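Glutamine--tRNA ligase (Saccharomyces cerevisiae, PDB 3TL4) charges tRNA(Gln) with glutamine at the expense of ATP, and this chain is its appended N-terminal tRNA-binding domain. Local coordinates at residues T118-Q121 and V122-V126; V126-Y129 and I130-K134; K167-I170 and D171-L175. All coordinates share one frame; numbering follows the deposited sequence.

Contact 1 of 3, residues T118-Q121 and V122-V126; sequences TEDQ and VRNYV
Glu-119 and Arg-123 pair across the first turn of helix 119-132, a helix start capped by Thr-118 in the N-terminal tRNA-binding domain. The pair is a salt bridge of the i to i+4 kind: OE2 of Glu-119 lies 3.0 Å from NH1 of Arg-123, meeting the guanidinium at its edge and in its plane. The two side chains run side by side in the same direction, with the carboxylate and guanidinium planes turned 50° apart. Arg-123 leaves the backbone with CG anti to N (chi1 -180°) and bends at chi3, which also brings NE to Glu-173 of helix 166-178. With NH1 held by Glu-119 and NE by Glu-173, the guanidinium is gripped from two helices and its rotation is limited.

Capping is done by the Thr-118 hydroxyl. Its OG1 accepts from the backbone N of Gln-121 at 3.1 Å, and more weakly from NE2 of the same glutamine, whose side chain, with CG beside the backbone N (chi1 -49°), runs back to bring NE2 near it.

Backbone bonds complete the turn, from Val-122 N to Thr-118 O, Arg-123 N to Glu-119 O, and Asn-124 N to Asp-120 O. Val-122 is buried and packs on Ile-169. At the next step, Tyr-125 N reaches Gln-121 O at 3.0 Å, and the CD2 corner of the Tyr-125 ring lies 3.2 Å from that same oxygen.

Contact 2 of 3, residues V126-Y129 and I130-K134; sequences VMQY and IQENK
The C-terminal end of helix 119-132 is closed by Asn-133, the first residue to leave helical geometry, which folds its side chain back on Tyr-129. The carbonyl O of Tyr-129 is gripped twice: ND2 of Asn-133 donates at 2.8 Å, nearly straight at 174°, while the backbone N of Asn-133 gives a more bent bond at 3.0 Å. The oxygen lies in the plane of the Asn-133 amide.

That same ND2 sits above the Tyr-129 ring, 3.4 Å from its plane and over its centre, with the amide and ring planes 22° apart. The ring reaches this place because CG of Tyr-129 stands anti to the backbone N (chi1 175°). Its OH bonds Asp-151 and Arg-136, and Arg-136 also holds OD1 of Asn-133.

On another side of the helix, CG1 of Val-126 and CD1 of Ile-130 meet at 3.9 Å, the two side chains running alongside each other; Ile-130 also packs on Leu-177. One further bond, from Lys-134 NZ to Gln-131 OE1, spans the helix end. Bonded at both ends of its amide, Asn-133 has its flip settled, with the nitrogen toward the carbonyl and ring and the oxygen toward arginine.

Contact 3 of 3, residues K167-I170 and D171-L175; sequences KPII and DQEVL
OD1 of Asp-171 takes the ammonium of Lys-167 one turn earlier, with NZ 2.9 Å away in a hydrogen-bonded salt bridge. The nitrogen comes in on the syn side of the carboxylate, 25° out of its plane, after the lysine chain has bent at chi2 and chi4 to bring its end round. CG of Asp-171 lies beside its own backbone N (chi1 -72°), which turns the carboxylate back along the helix toward Lys-167, within range of its ammonium. Both residues also touch Val-145 of helix 145-153. Replacing Asp-171 with an alanine would probably leave the Lys-167 ammonium without this charged mate and let its bent chain swing away.

Pro-168 O serves Gln-172 twice. Its backbone bond to Gln-172 N is 3.1 Å. NE2 of Gln-172 adds a weak bond to Pro-168 O at 3.2 Å.

Apolar contact falls to Ile-170 and Val-174, whose CG2 methyls approach to 3.8 Å as the side chains run in the same direction. Ile-170 packs on Phe-149. Glu-173, bent at chi2, sends OE2 to Lys-176 in a salt bridge. The i to i+4 backbone bonds continue across the junction of the two segments, from Asp-171 N to Lys-167 O through to Val-174 N to Ile-170 O. The whole is an amphipathic helix with i to i+4 pairing, packed against helices 119-132 and 145-153.

How the contacts relate
From the N terminus, the chain enters helix 119-132 at contact 1, and contact 2 follows directly, sharing Val-126 and running past the end of that helix to the start of helix 134-140. Neither closes a long loop, since each spans adjoining turns. After helices 134-140 and 145-153 the chain returns in helix 166-178, where contact 3 lies in series with the others; none is nested in or crosses another. The two helices then meet, joining part 1 of the RNA-binding region (contacts 1 and 2) to part 2 (contact 3). Arg-123 NE and Glu-173 OE2, 2.7 Å apart, join contact 1 to contact 3 by a salt bridge. Contact 2 adds Ile-130 CD1 against Glu-173 CB at 3.6 Å.

Contact 1 of 3, residues T118-Q121 and V122-V126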
loop_
_atom_site.group_PDB
_atom_site.type_symbol
_atom_site.label_atom_id
_atom_site.label_comp_id
_atom_site.label_asym_id
_atom_site.label_seq_id
_atom_site.Cartn_x
_atom_site.Cartn_y
_atom_site.Cartn_z
ATOM N N THR A 118 -3.351 -15.367 1.724
ATOM C CA THR A 118 -2.344 -16.251 2.306
ATOM C C THR A 118 -1.351 -16.709 1.246
ATOM O O THR A 118 -1.646 -16.653 0.054
ATOM C CB THR A 118 -2.998 -17.499 2.917
ATOM O OG1 THR A 118 -3.653 -18.245 1.886
ATOM C CG2 THR A 118 -4.026 -17.113 3.960
ATOM N N GLU A 119 -0.174 -17.159 1.672
ATOM C CA GLU A 119 0.778 -17.751 0.738
ATOM C C GLU A 119 0.082 -18.812 -0.127
ATOM O O GLU A 119 0.374 -18.961 -1.316
ATOM C CB GLU A 119 1.954 -18.380 1.486
ATOM C CG GLU A 119 2.462 -19.649 0.807
ATOM C CD GLU A 119 3.674 -20.273 1.476
ATOM O OE1 GLU A 119 4.081 -19.803 2.560
ATOM O OE2 GLU A 119 4.224 -21.240 0.901
ATOM N N ASP A 120 -0.841 -19.553 0.473
ATOM C CA ASP A 120 -1.524 -20.623 -0.235
ATOM C C ASP A 120 -2.428 -20.083 -1.345
ATOM O O ASP A 120 -2.563 -20.680 -2.410
ATOM C CB ASP A 120 -2.333 -21.439 0.756
ATOM C CG ASP A 120 -2.533 -22.852 0.306
ATOM O OD1 ASP A 120 -1.606 -23.661 0.511
ATOM O OD2 ASP A 120 -3.611 -23.154 -0.252
ATOM N N GLN A 121 -3.051 -18.939 -1.097
ATOM C CA GLN A 121 -3.881 -18.327 -2.128
ATOM C C GLN A 121 -3.028 -17.731 -3.260
ATOM O O GLN A 121 -3.345 -17.919 -4.436
ATOM C CB GLN A 121 -4.817 -17.269 -1.541
ATOM C CG GLN A 121 -5.604 -17.728 -0.313
ATOM C CD GLN A 121 -6.512 -16.626 0.217
ATOM O OE1 GLN A 121 -7.566 -16.353 -0.354
ATOM N NE2 GLN A 121 -6.101 -15.986 1.303
ATOM N N VAL A 122 -1.952 -17.018 -2.919
ATOM C CA VAL A 122 -1.023 -16.530 -3.947
ATOM C C VAL A 122 -0.657 -17.703 -4.862
ATOM O O VAL A 122 -0.745 -17.607 -6.083
ATOM C CB VAL A 122 0.266 -15.882 -3.338
ATOM C CG1 VAL A 122 1.244 -15.483 -4.429
ATOM C CG2 VAL A 122 -0.077 -14.666 -2.474
ATOM N N ARG A 123 -0.286 -18.822 -4.249
ATOM C CA ARG A 123 0.113 -20.032 -4.966
ATOM C C ARG A 123 -0.989 -20.544 -5.906
ATOM O O ARG A 123 -0.724 -20.918 -7.037
ATOM C CB ARG A 123 0.521 -21.113 -3.954
ATOM C CG ARG A 123 0.970 -22.440 -4.551
ATOM C CD ARG A 123 1.863 -23.230 -3.561
ATOM N NE ARG A 123 3.263 -23.128 -3.958
ATOM C CZ ARG A 123 4.239 -22.691 -3.177
ATOM N NH1 ARG A 123 3.985 -22.331 -1.930
ATOM N NH2 ARG A 123 5.473 -22.638 -3.645
ATOM N N ASN A 124 -2.227 -20.565 -5.433
ATOM C CA ASN A 124 -3.340 -20.938 -6.296
ATOM C C ASN A 124 -3.410 -20.048 -7.527
ATOM O O ASN A 124 -3.517 -20.542 -8.643
ATOM C CB ASN A 124 -4.680 -20.889 -5.542
ATOM C CG ASN A 124 -4.791 -21.969 -4.469
ATOM O OD1 ASN A 124 -4.115 -23.003 -4.538
ATOM N ND2 ASN A 124 -5.650 -21.734 -3.470
ATOM N N TYR A 125 -3.367 -18.733 -7.316
ATOM C CA TYR A 125 -3.467 -17.781 -8.425
ATOM C C TYR A 125 -2.317 -17.902 -9.414
ATOM O O TYR A 125 -2.535 -17.859 -10.620
ATOM C CB TYR A 125 -3.630 -16.347 -7.914
ATOM C CG TYR A 125 -5.023 -16.108 -7.404
ATOM C CD1 TYR A 125 -6.108 -16.139 -8.274
ATOM C CD2 TYR A 125 -5.264 -15.882 -6.064
ATOM C CE1 TYR A 125 -7.397 -15.948 -7.825
ATOM C CE2 TYR A 125 -6.560 -15.683 -5.596
ATOM C CZ TYR A 125 -7.619 -15.719 -6.483
ATOM O OH TYR A 125 -8.902 -15.520 -6.028
ATOM N N VAL A 126 -1.107 -18.088 -8.894
ATOM C CA VAL A 126 0.075 -18.328 -9.714
ATOM C C VAL A 126 -0.068 -19.620 -10.539
ATOM O O VAL A 126 0.234 -19.646 -11.738
ATOM C CB VAL A 126 1.350 -18.423 -8.832
ATOM C CG1 VAL A 126 2.533 -18.948 -9.641
ATOM C CG2 VAL A 126 1.663 -17.072 -8.178
#

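Contact 2 of 3, residues V126-Y129 and I130-K134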
loop_
_atom_site.group_PDB
_atom_site.type_symbol
_atom_site.label_atom_id
_atom_site.label_comp_id
_atom_site.label_asym_id
_atom_site.label_seq_id
_atom_site.Cartn_x
_atom_site.Cartn_y
_atom_site.Cartn_z
ATOM N N VAL A 126 -1.107 -18.088 -8.894
ATOM C CA VAL A 126 0.075 -18.328 -9.714
ATOM C C VAL A 126 -0.068 -19.620 -10.539
ATOM O O VAL A 126 0.234 -19.646 -11.738
ATOM C CB VAL A 126 1.350 -18.423 -8.832
ATOM C CG1 VAL A 126 2.533 -18.948 -9.641
ATOM C CG2 VAL A 126 1.663 -17.072 -8.178
HETATM N N MSE A 127 -0.539 -20.685 -9.896
HETATM C CA MSE A 127 -0.750 -21.969 -10.575
HETATM C C MSE A 127 -1.717 -21.844 -11.741
HETATM O O MSE A 127 -1.476 -22.376 -12.819
HETATM C CB MSE A 127 -1.292 -23.017 -9.605
HETATM C CG MSE A 127 -0.306 -23.432 -8.548
HETATM SE SE MSE A 127 -0.990 -24.907 -7.464
HETATM C CE MSE A 127 -1.046 -26.283 -8.852
ATOM N N GLN A 128 -2.810 -21.140 -11.491
ATOM C CA GLN A 128 -3.847 -20.880 -12.478
ATOM C C GLN A 128 -3.284 -20.128 -13.677
ATOM O O GLN A 128 -3.555 -20.477 -14.826
ATOM C CB GLN A 128 -4.934 -20.035 -11.822
ATOM C CG GLN A 128 -6.356 -20.293 -12.286
ATOM C CD GLN A 128 -7.383 -19.570 -11.409
ATOM O OE1 GLN A 128 -7.713 -20.028 -10.309
ATOM N NE2 GLN A 128 -7.877 -18.429 -11.890
ATOM N N TYR A 129 -2.513 -19.080 -13.398
ATOM C CA TYR A 129 -1.860 -18.319 -14.449
ATOM C C TYR A 129 -0.947 -19.209 -15.299
ATOM O O TYR A 129 -0.987 -19.162 -16.535
ATOM C CB TYR A 129 -1.047 -17.150 -13.869
ATOM C CG TYR A 129 -0.263 -16.410 -14.931
ATOM C CD1 TYR A 129 -0.787 -15.277 -15.547
ATOM C CD2 TYR A 129 0.977 -16.861 -15.343
ATOM C CE1 TYR A 129 -0.084 -14.602 -16.531
ATOM C CE2 TYR A 129 1.692 -16.193 -16.327
ATOM C CZ TYR A 129 1.156 -15.061 -16.913
ATOM O OH TYR A 129 1.854 -14.395 -17.887
ATOM N N ILE A 130 -0.120 -20.010 -14.633
ATOM C CA ILE A 130 0.777 -20.937 -15.318
ATOM C C ILE A 130 0.022 -21.936 -16.199
ATOM O O ILE A 130 0.432 -22.196 -17.336
ATOM C CB ILE A 130 1.675 -21.686 -14.305
ATOM C CG1 ILE A 130 2.617 -20.688 -13.629
ATOM C CG2 ILE A 130 2.473 -22.795 -14.995
ATOM C CD1 ILE A 130 3.519 -21.309 -12.628
ATOM N N GLN A 131 -1.078 -22.486 -15.674
ATOM C CA GLN A 131 -1.944 -23.387 -16.453
ATOM C C GLN A 131 -2.465 -22.712 -17.735
ATOM O O GLN A 131 -2.488 -23.303 -18.819
ATOM C CB GLN A 131 -3.123 -23.869 -15.590
ATOM C CG GLN A 131 -4.129 -24.777 -16.317
ATOM C CD GLN A 131 -3.554 -26.147 -16.674
ATOM O OE1 GLN A 131 -2.622 -26.631 -16.027
ATOM N NE2 GLN A 131 -4.108 -26.774 -17.710
ATOM N N GLU A 132 -2.875 -21.462 -17.579
ATOM C CA GLU A 132 -3.488 -20.671 -18.639
ATOM C C GLU A 132 -2.481 -20.286 -19.715
ATOM O O GLU A 132 -2.825 -20.084 -20.874
ATOM C CB GLU A 132 -4.121 -19.392 -18.027
ATOM C CG GLU A 132 -5.391 -19.668 -17.198
ATOM C CD GLU A 132 -5.844 -18.490 -16.333
ATOM O OE1 GLU A 132 -5.232 -17.401 -16.413
ATOM O OE2 GLU A 132 -6.815 -18.657 -15.558
ATOM N N ASN A 133 -1.229 -20.163 -19.313
ATOM C CA ASN A 133 -0.194 -19.732 -20.220
ATOM C C ASN A 133 0.845 -20.831 -20.442
ATOM O O ASN A 133 1.954 -20.561 -20.876
ATOM C CB ASN A 133 0.451 -18.474 -19.666
ATOM C CG ASN A 133 -0.521 -17.298 -19.628
ATOM O OD1 ASN A 133 -0.596 -16.525 -20.575
ATOM N ND2 ASN A 133 -1.288 -17.181 -18.543
ATOM N N LYS A 134 0.461 -22.071 -20.158
ATOM C CA LYS A 134 1.419 -23.180 -20.079
ATOM C C LYS A 134 2.323 -23.317 -21.310
ATOM O O LYS A 134 3.540 -23.429 -21.176
ATOM C CB LYS A 134 0.696 -24.499 -19.750
ATOM C CG LYS A 134 1.582 -25.756 -19.746
ATOM C CD LYS A 134 1.091 -26.784 -18.707
ATOM C CE LYS A 134 -0.344 -27.195 -18.879
ATOM N NZ LYS A 134 -0.827 -28.069 -17.759
#

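Contact 3 of 3, residues K167-I170 and D171-L175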
loop_
_atom_site.group_PDB
_atom_site.type_symbol
_atom_site.label_atom_id
_atom_site.label_comp_id
_atom_site.label_asym_id
_atom_site.label_seq_id
_atom_site.Cartn_x
_atom_site.Cartn_y
_atom_site.Cartn_z
ATOM N N LYS A 167 7.578 -13.583 -5.805
ATOM C CA LYS A 167 8.724 -14.129 -6.535
ATOM C C LYS A 167 9.149 -15.553 -6.148
ATOM O O LYS A 167 9.374 -16.384 -7.019
ATOM C CB LYS A 167 9.914 -13.177 -6.486
ATOM C CG LYS A 167 10.852 -13.364 -7.658
ATOM C CD LYS A 167 10.089 -13.301 -8.976
ATOM C CE LYS A 167 11.018 -13.461 -10.173
ATOM N NZ LYS A 167 11.821 -14.718 -10.112
ATOM N N PRO A 168 9.269 -15.835 -4.841
ATOM C CA PRO A 168 9.605 -17.197 -4.401
ATOM C C PRO A 168 8.544 -18.216 -4.795
ATOM O O PRO A 168 8.870 -19.346 -5.159
ATOM C CB PRO A 168 9.654 -17.073 -2.875
ATOM C CG PRO A 168 9.925 -15.622 -2.623
ATOM C CD PRO A 168 9.217 -14.887 -3.717
ATOM N N ILE A 169 7.276 -17.837 -4.715
ATOM C CA ILE A 169 6.236 -18.798 -5.061
ATOM C C ILE A 169 6.239 -19.091 -6.560
ATOM O O ILE A 169 6.001 -20.228 -6.976
ATOM C CB ILE A 169 4.857 -18.354 -4.586
ATOM C CG1 ILE A 169 4.813 -18.355 -3.051
ATOM C CG2 ILE A 169 3.804 -19.269 -5.157
ATOM C CD1 ILE A 169 3.768 -17.404 -2.480
ATOM N N ILE A 170 6.539 -18.072 -7.362
ATOM C CA ILE A 170 6.697 -18.255 -8.802
ATOM C C ILE A 170 7.876 -19.146 -9.169
ATOM O O ILE A 170 7.737 -20.048 -9.989
ATOM C CB ILE A 170 6.858 -16.926 -9.542
ATOM C CG1 ILE A 170 5.543 -16.154 -9.501
ATOM C CG2 ILE A 170 7.290 -17.186 -10.983
ATOM C CD1 ILE A 170 5.651 -14.729 -9.979
ATOM N N ASP A 171 9.038 -18.876 -8.577
ATOM C CA ASP A 171 10.210 -19.718 -8.789
ATOM C C ASP A 171 9.906 -21.192 -8.486
ATOM O O ASP A 171 10.279 -22.078 -9.250
ATOM C CB ASP A 171 11.401 -19.226 -7.960
ATOM C CG ASP A 171 11.996 -17.913 -8.497
ATOM O OD1 ASP A 171 11.717 -17.543 -9.663
ATOM O OD2 ASP A 171 12.752 -17.250 -7.750
ATOM N N GLN A 172 9.207 -21.456 -7.389
ATOM C CA GLN A 172 8.860 -22.825 -7.035
ATOM C C GLN A 172 7.909 -23.471 -8.044
ATOM O O GLN A 172 8.090 -24.605 -8.442
ATOM C CB GLN A 172 8.203 -22.862 -5.671
ATOM C CG GLN A 172 8.990 -22.240 -4.545
ATOM C CD GLN A 172 8.198 -22.299 -3.249
ATOM O OE1 GLN A 172 7.916 -23.384 -2.734
ATOM N NE2 GLN A 172 7.798 -21.142 -2.740
ATOM N N GLU A 173 6.880 -22.748 -8.442
ATOM C CA GLU A 173 5.893 -23.305 -9.357
ATOM C C GLU A 173 6.453 -23.527 -10.750
ATOM O O GLU A 173 6.104 -24.489 -11.412
ATOM C CB GLU A 173 4.663 -22.413 -9.406
ATOM C CG GLU A 173 3.926 -22.375 -8.060
ATOM C CD GLU A 173 3.515 -23.761 -7.610
ATOM O OE1 GLU A 173 2.966 -24.509 -8.448
ATOM O OE2 GLU A 173 3.746 -24.108 -6.432
ATOM N N VAL A 174 7.328 -22.636 -11.191
ATOM C CA VAL A 174 7.903 -22.736 -12.525
ATOM C C VAL A 174 8.807 -23.949 -12.607
ATOM O O VAL A 174 8.797 -24.684 -13.598
ATOM C CB VAL A 174 8.644 -21.430 -12.908
ATOM C CG1 VAL A 174 9.484 -21.633 -14.120
ATOM C CG2 VAL A 174 7.631 -20.324 -13.158
ATOM N N LEU A 175 9.564 -24.177 -11.539
ATOM C CA LEU A 175 10.403 -25.372 -11.415
ATOM C C LEU A 175 9.596 -26.644 -11.653
ATOM O O LEU A 175 10.063 -27.551 -12.339
ATOM C CB LEU A 175 11.068 -25.423 -10.032
ATOM C CG LEU A 175 12.008 -26.584 -9.688
ATOM C CD1 LEU A 175 13.136 -26.740 -10.726
ATOM C CD2 LEU A 175 12.575 -26.396 -8.275
#